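Local coordinates for protein alpha-glucosidase (Bacteroides thetaiotaomicron, PDB 5XFM) that probably hydrolyses beta-L-arabinopyranosides and alpha-galactosides as a bifunctional, calcium-binding glycoside hydrolase of family 97, at residues I78-S90 against G440-E452. The protein carries 1 engineered substitution. Numbering follows the deposited sequence.
Sequences IDTVYQQTRIKVS and GWERMYPNYVGSE. With CA (calcium ion), chain E.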
ATOM      1  N   ILE A  78       7.625 -23.085  10.712  1.00 34.08           N
ATOM      2  CA  ILE A  78       6.365 -22.849  10.034  1.00 31.19           C
ATOM      3  C   ILE A  78       6.492 -23.174   8.555  1.00 33.70           C
ATOM      4  O   ILE A  78       7.418 -22.711   7.877  1.00 37.73           O
ATOM      5  CB  ILE A  78       5.894 -21.402  10.228  1.00 35.08           C
ATOM      6  CG1 ILE A  78       5.784 -21.090  11.724  1.00 27.08           C
ATOM      7  CG2 ILE A  78       4.570 -21.178   9.521  1.00 36.92           C
ATOM      8  CD1 ILE A  78       5.480 -19.658  12.029  1.00 24.03           C
ATOM      9  N   ASP A  79       5.563 -23.988   8.067  1.00 34.89           N
ATOM     10  CA  ASP A  79       5.553 -24.404   6.675  1.00 34.69           C
ATOM     11  C   ASP A  79       4.113 -24.613   6.231  1.00 38.91           C
ATOM     12  O   ASP A  79       3.532 -25.674   6.459  1.00 33.55           O
ATOM     13  CB  ASP A  79       6.374 -25.679   6.486  1.00 38.26           C
ATOM     14  CG  ASP A  79       6.625 -26.005   5.028  1.00 44.95           C
ATOM     15  OD1 ASP A  79       5.764 -25.699   4.177  1.00 49.78           O
ATOM     16  OD2 ASP A  79       7.700 -26.565   4.728  1.00 48.78           O
ATOM     17  N   THR A  80       3.548 -23.602   5.583  1.00 35.94           N
ATOM     18  CA  THR A  80       2.140 -23.632   5.216  1.00 32.80           C
ATOM     19  C   THR A  80       1.935 -23.059   3.821  1.00 34.87           C
ATOM     20  O   THR A  80       2.820 -22.418   3.274  1.00 40.08           O
ATOM     21  CB  THR A  80       1.274 -22.840   6.217  1.00 32.98           C
ATOM     22  OG1 THR A  80       1.882 -21.573   6.480  1.00 33.90           O
ATOM     23  CG2 THR A  80       1.132 -23.596   7.526  1.00 44.08           C
ATOM     24  N   VAL A  81       0.768 -23.315   3.246  1.00 33.55           N
ATOM     25  CA  VAL A  81       0.397 -22.751   1.956  1.00 28.03           C
ATOM     26  C   VAL A  81      -0.895 -21.974   2.124  1.00 24.62           C
ATOM     27  O   VAL A  81      -1.817 -22.435   2.794  1.00 25.46           O
ATOM     28  CB  VAL A  81       0.227 -23.846   0.871  1.00 25.22           C
ATOM     29  CG1 VAL A  81      -0.265 -23.248  -0.441  1.00 26.59           C
ATOM     30  CG2 VAL A  81       1.527 -24.592   0.668  1.00 25.80           C
ATOM     31  N   TYR A  82      -0.958 -20.781   1.547  1.00 27.09           N
ATOM     32  CA  TYR A  82      -2.206 -20.039   1.582  1.00 27.64           C
ATOM     33  C   TYR A  82      -2.515 -19.357   0.253  1.00 26.49           C
ATOM     34  O   TYR A  82      -1.617 -19.045  -0.535  1.00 31.20           O
ATOM     35  CB  TYR A  82      -2.197 -19.016   2.731  1.00 27.06           C
ATOM     36  CG  TYR A  82      -1.272 -17.819   2.592  1.00 24.98           C
ATOM     37  CD1 TYR A  82      -1.665 -16.684   1.885  1.00 26.08           C
ATOM     38  CD2 TYR A  82      -0.033 -17.798   3.219  1.00 26.20           C
ATOM     39  CE1 TYR A  82      -0.833 -15.575   1.777  1.00 25.97           C
ATOM     40  CE2 TYR A  82       0.806 -16.694   3.123  1.00 22.78           C
ATOM     41  CZ  TYR A  82       0.401 -15.587   2.400  1.00 24.14           C
ATOM     42  OH  TYR A  82       1.230 -14.488   2.304  1.00 22.37           O
ATOM     43  N   GLN A  83      -3.802 -19.174  -0.008  1.00 28.37           N
ATOM     44  CA  GLN A  83      -4.245 -18.481  -1.209  1.00 31.11           C
ATOM     45  C   GLN A  83      -4.725 -17.086  -0.835  1.00 28.66           C
ATOM     46  O   GLN A  83      -5.367 -16.901   0.202  1.00 26.61           O
ATOM     47  CB  GLN A  83      -5.354 -19.248  -1.938  1.00 31.65           C
ATOM     48  CG  GLN A  83      -4.988 -20.658  -2.421  1.00 32.37           C
ATOM     49  CD  GLN A  83      -4.779 -21.648  -1.289  1.00 45.65           C
ATOM     50  OE1 GLN A  83      -5.639 -21.795  -0.417  1.00 49.41           O
ATOM     51  NE2 GLN A  83      -3.643 -22.342  -1.303  1.00 41.20           N
ATOM     52  N   GLN A  84      -4.372 -16.098  -1.651  1.00 23.41           N
ATOM     53  CA  GLN A  84      -4.780 -14.728  -1.381  1.00 18.50           C
ATOM     54  C   GLN A  84      -5.030 -13.967  -2.676  1.00 22.12           C
ATOM     55  O   GLN A  84      -4.135 -13.856  -3.517  1.00 19.66           O
ATOM     56  CB  GLN A  84      -3.714 -14.008  -0.553  1.00 22.43           C
ATOM     57  CG  GLN A  84      -4.103 -12.616  -0.097  1.00 17.41           C
ATOM     58  CD  GLN A  84      -5.349 -12.610   0.780  1.00 20.39           C
ATOM     59  OE1 GLN A  84      -5.462 -13.389   1.724  1.00 17.03           O
ATOM     60  NE2 GLN A  84      -6.288 -11.720   0.472  1.00 21.08           N
ATOM     61  N   THR A  85      -6.241 -13.437  -2.830  1.00 18.94           N
ATOM     62  CA  THR A  85      -6.553 -12.582  -3.966  1.00 18.44           C
ATOM     63  C   THR A  85      -6.212 -11.139  -3.628  1.00 17.58           C
ATOM     64  O   THR A  85      -5.962 -10.818  -2.464  1.00 21.49           O
ATOM     65  CB  THR A  85      -8.033 -12.662  -4.357  1.00 21.61           C
ATOM     66  OG1 THR A  85      -8.838 -12.173  -3.277  1.00 19.41           O
ATOM     67  CG2 THR A  85      -8.424 -14.090  -4.682  1.00 21.44           C
ATOM     68  N   ARG A  86      -6.218 -10.280  -4.646  1.00 20.52           N
ATOM     69  CA  ARG A  86      -6.050  -8.829  -4.487  1.00 20.34           C
ATOM     70  C   ARG A  86      -4.648  -8.387  -4.049  1.00 20.41           C
ATOM     71  O   ARG A  86      -4.484  -7.283  -3.521  1.00 24.81           O
ATOM     72  CB  ARG A  86      -7.075  -8.286  -3.485  1.00 21.50           C
ATOM     73  CG  ARG A  86      -8.525  -8.472  -3.899  1.00 22.53           C
ATOM     74  CD  ARG A  86      -9.441  -8.413  -2.679  1.00 20.93           C
ATOM     75  NE  ARG A  86      -9.384  -9.658  -1.911  1.00 17.53           N
ATOM     76  CZ  ARG A  86      -9.515  -9.736  -0.590  1.00 14.83           C
ATOM     77  NH1 ARG A  86      -9.710  -8.644   0.132  1.00 12.38           N
ATOM     78  NH2 ARG A  86      -9.443 -10.914   0.014  1.00 23.35           N
ATOM     79  N   ILE A  87      -3.646  -9.247  -4.229  1.00 22.27           N
ATOM     80  CA  ILE A  87      -2.259  -8.860  -3.963  1.00 19.75           C
ATOM     81  C   ILE A  87      -1.383  -9.257  -5.152  1.00 22.71           C
ATOM     82  O   ILE A  87      -1.898  -9.713  -6.173  1.00 19.44           O
ATOM     83  CB  ILE A  87      -1.700  -9.497  -2.663  1.00 21.44           C
ATOM     84  CG1 ILE A  87      -1.604 -11.012  -2.786  1.00 19.86           C
ATOM     85  CG2 ILE A  87      -2.544  -9.113  -1.456  1.00 17.72           C
ATOM     86  CD1 ILE A  87      -0.726 -11.652  -1.721  1.00 20.10           C
ATOM     87  N   LYS A  88      -0.067  -9.085  -5.013  1.00 18.92           N
ATOM     88  CA  LYS A  88       0.883  -9.277  -6.118  1.00 17.74           C
ATOM     89  C   LYS A  88       1.057 -10.734  -6.576  1.00 24.86           C
ATOM     90  O   LYS A  88       1.620 -10.986  -7.644  1.00 24.78           O
ATOM     91  CB  LYS A  88       2.250  -8.715  -5.727  1.00 16.88           C
ATOM     92  CG  LYS A  88       2.931  -9.490  -4.616  1.00 17.93           C
ATOM     93  CD  LYS A  88       4.241  -8.846  -4.173  1.00 19.51           C
ATOM     94  CE  LYS A  88       4.010  -7.658  -3.244  1.00 22.12           C
ATOM     95  NZ  LYS A  88       5.281  -7.196  -2.600  1.00 21.67           N
ATOM     96  N   VAL A  89       0.608 -11.689  -5.766  1.00 22.23           N
ATOM     97  CA  VAL A  89       0.742 -13.105  -6.101  1.00 18.65           C
ATOM     98  C   VAL A  89      -0.473 -13.849  -5.554  1.00 20.68           C
ATOM     99  O   VAL A  89      -1.047 -13.425  -4.556  1.00 19.24           O
ATOM    100  CB  VAL A  89       2.057 -13.692  -5.525  1.00 26.24           C
ATOM    101  CG1 VAL A  89       2.058 -13.612  -4.002  1.00 17.82           C
ATOM    102  CG2 VAL A  89       2.279 -15.125  -5.991  1.00 22.66           C
ATOM    103  N   SER A  90      -0.885 -14.940  -6.200  1.00 26.01           N
ATOM    104  CA  SER A  90      -2.125 -15.615  -5.799  1.00 24.20           C
ATOM    105  C   SER A  90      -1.924 -16.846  -4.896  1.00 23.14           C
ATOM    106  O   SER A  90      -2.862 -17.297  -4.238  1.00 20.09           O
ATOM    107  CB  SER A  90      -2.937 -16.004  -7.041  1.00 18.56           C
ATOM    108  OG  SER A  90      -2.307 -17.021  -7.791  1.00 26.77           O
ATOM    109  N   GLY A 440      -1.885  -5.210   5.737  1.00 17.48           N
ATOM    110  CA  GLY A 440      -2.260  -6.596   5.541  1.00 19.02           C
ATOM    111  C   GLY A 440      -3.765  -6.732   5.373  1.00 19.12           C
ATOM    112  O   GLY A 440      -4.330  -7.802   5.598  1.00 16.73           O
ATOM    113  N   TRP A 441      -4.419  -5.640   4.984  1.00 14.02           N
ATOM    114  CA  TRP A 441      -5.878  -5.591   5.002  1.00 19.08           C
ATOM    115  C   TRP A 441      -6.597  -6.478   3.965  1.00 19.98           C
ATOM    116  O   TRP A 441      -7.735  -6.888   4.208  1.00 17.39           O
ATOM    117  CB  TRP A 441      -6.336  -4.130   4.857  1.00 18.94           C
ATOM    118  CG  TRP A 441      -6.129  -3.339   6.130  1.00 17.58           C
ATOM    119  CD1 TRP A 441      -5.464  -3.756   7.249  1.00 15.23           C
ATOM    120  CD2 TRP A 441      -6.633  -2.030   6.429  1.00 18.60           C
ATOM    121  NE1 TRP A 441      -5.505  -2.782   8.214  1.00 21.06           N
ATOM    122  CE2 TRP A 441      -6.216  -1.711   7.739  1.00 19.18           C
ATOM    123  CE3 TRP A 441      -7.391  -1.092   5.716  1.00 19.37           C
ATOM    124  CZ2 TRP A 441      -6.530  -0.497   8.350  1.00 14.54           C
ATOM    125  CZ3 TRP A 441      -7.703   0.114   6.325  1.00 15.58           C
ATOM    126  CH2 TRP A 441      -7.271   0.402   7.628  1.00 16.69           C
ATOM    127  N   GLU A 442      -5.938  -6.817   2.855  1.00 14.64           N
ATOM    128  CA  GLU A 442      -6.543  -7.705   1.855  1.00 12.71           C
ATOM    129  C   GLU A 442      -6.861  -9.081   2.447  1.00 24.68           C
ATOM    130  O   GLU A 442      -7.927  -9.654   2.193  1.00 22.50           O
ATOM    131  CB  GLU A 442      -5.618  -7.885   0.641  1.00 15.30           C
ATOM    132  CG  GLU A 442      -5.415  -6.649  -0.245  1.00 21.84           C
ATOM    133  CD  GLU A 442      -4.203  -5.822   0.152  1.00 24.52           C
ATOM    134  OE1 GLU A 442      -3.732  -5.973   1.302  1.00 25.69           O
ATOM    135  OE2 GLU A 442      -3.713  -5.035  -0.691  1.00 14.77           O
ATOM    136  N   ARG A 443      -5.936  -9.607   3.245  1.00 18.45           N
ATOM    137  CA  ARG A 443      -6.138 -10.897   3.875  1.00 14.44           C
ATOM    138  C   ARG A 443      -7.065 -10.757   5.071  1.00 21.72           C
ATOM    139  O   ARG A 443      -7.946 -11.587   5.275  1.00 23.91           O
ATOM    140  CB  ARG A 443      -4.809 -11.515   4.309  1.00 25.78           C
ATOM    141  CG  ARG A 443      -4.953 -12.935   4.822  1.00 19.89           C
ATOM    142  CD  ARG A 443      -3.709 -13.747   4.540  1.00 21.23           C
ATOM    143  NE  ARG A 443      -3.841 -15.116   5.034  1.00 28.41           N
ATOM    144  CZ  ARG A 443      -4.413 -16.095   4.337  1.00 33.55           C
ATOM    145  NH1 ARG A 443      -4.912 -15.844   3.128  1.00 26.48           N
ATOM    146  NH2 ARG A 443      -4.495 -17.320   4.845  1.00 29.52           N
ATOM    147  N   MET A 444      -6.858  -9.716   5.871  1.00 14.64           N
ATOM    148  CA  MET A 444      -7.684  -9.524   7.054  1.00 19.33           C
ATOM    149  C   MET A 444      -9.167  -9.305   6.717  1.00 22.40           C
ATOM    150  O   MET A 444     -10.037  -9.783   7.449  1.00 19.20           O
ATOM    151  CB  MET A 444      -7.144  -8.366   7.886  1.00 14.90           C
ATOM    152  CG  MET A 444      -5.787  -8.667   8.488  1.00 19.61           C
ATOM    153  SD  MET A 444      -4.817  -7.222   8.928  1.00 16.95           S
ATOM    154  CE  MET A 444      -5.716  -6.617  10.353  1.00 15.84           C
ATOM    155  N   TYR A 445      -9.446  -8.614   5.606  1.00 21.07           N
ATOM    156  CA  TYR A 445     -10.824  -8.268   5.213  1.00 19.45           C
ATOM    157  C   TYR A 445     -11.179  -8.687   3.779  1.00 17.88           C
ATOM    158  O   TYR A 445     -10.721  -8.067   2.818  1.00 16.84           O
ATOM    159  CB  TYR A 445     -11.048  -6.762   5.359  1.00 18.95           C
ATOM    160  CG  TYR A 445     -10.650  -6.209   6.708  1.00 24.97           C
ATOM    161  CD1 TYR A 445     -11.495  -6.320   7.805  1.00 21.39           C
ATOM    162  CD2 TYR A 445      -9.416  -5.590   6.886  1.00 15.70           C
ATOM    163  CE1 TYR A 445     -11.128  -5.815   9.039  1.00 22.36           C
ATOM    164  CE2 TYR A 445      -9.044  -5.089   8.106  1.00 14.64           C
ATOM    165  CZ  TYR A 445      -9.898  -5.202   9.181  1.00 24.07           C
ATOM    166  OH  TYR A 445      -9.517  -4.698  10.404  1.00 33.39           O
ATOM    167  N   PRO A 446     -12.043  -9.706   3.636  1.00 19.16           N
ATOM    168  CA  PRO A 446     -12.432 -10.296   2.344  1.00 21.02           C
ATOM    169  C   PRO A 446     -12.992  -9.293   1.335  1.00 19.54           C
ATOM    170  O   PRO A 446     -12.859  -9.520   0.132  1.00 26.97           O
ATOM    171  CB  PRO A 446     -13.518 -11.308   2.731  1.00 19.65           C
ATOM    172  CG  PRO A 446     -13.246 -11.638   4.160  1.00 25.65           C
ATOM    173  CD  PRO A 446     -12.682 -10.388   4.775  1.00 22.14           C
ATOM    174  N   ASN A 447     -13.607  -8.214   1.809  1.00 15.52           N
ATOM    175  CA  ASN A 447     -14.234  -7.242   0.907  1.00 21.88           C
ATOM    176  C   ASN A 447     -13.425  -5.955   0.733  1.00 18.39           C
ATOM    177  O   ASN A 447     -13.877  -5.005   0.100  1.00 15.45           O
ATOM    178  CB  ASN A 447     -15.652  -6.908   1.387  1.00 18.70           C
ATOM    179  CG  ASN A 447     -15.689  -6.422   2.829  1.00 17.73           C
ATOM    180  OD1 ASN A 447     -14.976  -6.935   3.696  1.00 17.36           O
ATOM    181  ND2 ASN A 447     -16.537  -5.444   3.091  1.00 12.66           N
ATOM    182  N   TYR A 448     -12.214  -5.941   1.275  1.00 21.56           N
ATOM    183  CA  TYR A 448     -11.322  -4.808   1.089  1.00 19.07           C
ATOM    184  C   TYR A 448     -10.750  -4.811  -0.326  1.00 17.04           C
ATOM    185  O   TYR A 448     -10.184  -5.802  -0.765  1.00 14.12           O
ATOM    186  CB  TYR A 448     -10.196  -4.833   2.126  1.00 17.42           C
ATOM    187  CG  TYR A 448      -9.093  -3.858   1.811  1.00 21.35           C
ATOM    188  CD1 TYR A 448      -9.272  -2.491   1.996  1.00 22.12           C
ATOM    189  CD2 TYR A 448      -7.876  -4.301   1.314  1.00 18.75           C
ATOM    190  CE1 TYR A 448      -8.270  -1.590   1.697  1.00 18.94           C
ATOM    191  CE2 TYR A 448      -6.868  -3.410   1.012  1.00 22.53           C
ATOM    192  CZ  TYR A 448      -7.068  -2.059   1.207  1.00 23.31           C
ATOM    193  OH  TYR A 448      -6.058  -1.178   0.902  1.00 19.65           O
ATOM    194  N   VAL A 449     -10.923  -3.713  -1.059  1.00 22.31           N
ATOM    195  CA  VAL A 449     -10.423  -3.674  -2.433  1.00 21.65           C
ATOM    196  C   VAL A 449      -9.529  -2.464  -2.746  1.00 21.47           C
ATOM    197  O   VAL A 449      -9.513  -1.971  -3.876  1.00 25.89           O
ATOM    198  CB  VAL A 449     -11.581  -3.725  -3.447  1.00 22.32           C
ATOM    199  CG1 VAL A 449     -12.306  -5.071  -3.346  1.00 21.17           C
ATOM    200  CG2 VAL A 449     -12.542  -2.559  -3.242  1.00 22.30           C
ATOM    201  N   GLY A 450      -8.778  -1.993  -1.753  1.00 17.44           N
ATOM    202  CA  GLY A 450      -7.758  -0.997  -2.012  1.00 20.65           C
ATOM    203  C   GLY A 450      -7.838   0.287  -1.213  1.00 22.14           C
ATOM    204  O   GLY A 450      -8.878   0.620  -0.644  1.00 27.34           O
ATOM    205  N   SER A 451      -6.725   1.016  -1.205  1.00 12.11           N
ATOM    206  CA  SER A 451      -6.576   2.241  -0.425  1.00 18.78           C
ATOM    207  C   SER A 451      -5.821   3.308  -1.212  1.00 17.49           C
ATOM    208  O   SER A 451      -5.050   2.996  -2.126  1.00 13.26           O
ATOM    209  CB  SER A 451      -5.819   1.961   0.879  1.00 19.48           C
ATOM    210  OG  SER A 451      -6.589   1.195   1.783  1.00 23.66           O
ATOM    211  N   GLU A 452      -6.018   4.569  -0.848  1.00 18.82           N
ATOM    212  CA  GLU A 452      -5.257   5.639  -1.485  1.00 17.28           C
ATOM    213  C   GLU A 452      -3.883   5.686  -0.800  1.00 15.47           C
ATOM    214  O   GLU A 452      -2.940   5.044  -1.260  1.00 17.60           O
ATOM    215  CB  GLU A 452      -6.002   6.978  -1.395  1.00 19.19           C
ATOM    216  CG  GLU A 452      -5.416   8.117  -2.248  1.00 15.63           C
ATOM    217  CD  GLU A 452      -6.173   9.423  -2.050  1.00 24.97           C
ATOM    218  OE1 GLU A 452      -6.718   9.625  -0.942  1.00 20.87           O
ATOM    219  OE2 GLU A 452      -6.228  10.246  -2.993  1.00 27.02           O
TER
HETATM  220 CA    CA E 701      -7.102  12.131  -1.752  1.00 20.38          CA
HETATM  221  O   HOH W   1      -9.328 -12.364   2.682  1.00 22.52           O
HETATM  222  O   HOH W   2      -8.347  12.432   0.230  1.00 20.70           O
HETATM  223  O   HOH W   3      -6.687  14.493  -1.034  1.00 24.69           O
HETATM  224  O   HOH W   4      -8.403  14.536  -2.544  1.00 19.68           O
HETATM  225  O   HOH W   5      -9.217  11.347  -2.610  1.00 23.00           O
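Arg86 reaches from the loop after strand 69-83 into the turn that joins helix 441-444 to strand 448-451, and its NH1 is spent on backbone carbonyls. NH1 donates to Tyr445 O at 2.9 Å. Its bond to Tyr448 O is straighter (164°) and meets a lone pair in the carbonyl plane. These two oxygens belong to the first and last residues of a type I turn; Tyr445 O also takes the turn's own bond from Tyr448 N, which arrives from the opposite face of the carbonyl. Pro446 O lies over one face of the guanidinium and Glu442 CB over the other. A bend at chi3 (-77°) brings NE back to Thr85 OG1, a nearly linear bond of 2.9 Å that fixes the plane's rotation, while NH2 reaches Arg443 O through a water.

From the helix, Arg443 NH1 donates to Gln84 OE1 at 2.9 Å, the amide standing almost perpendicular to the guanidinium, and weakly to Gln83 O. Tyr82 CD1 lies over one face of the Arg443 guanidinium, off toward the rim, 3.6 Å from NH1. Glu442 packs CB against Ile87 CG2 at 3.9 Å, while its OE2 is hydrogen-bonded to Ser486 OG.

The contact thus joins the N-terminal beta-sandwich to the catalytic (beta/alpha) barrel at strand 448-451, which leads to calcium ligand Glu452. Across it, carbonyl dipoles rather than a carboxylate meet Arg86's buried charge, so the grip probably depends on the turn's backbone shape.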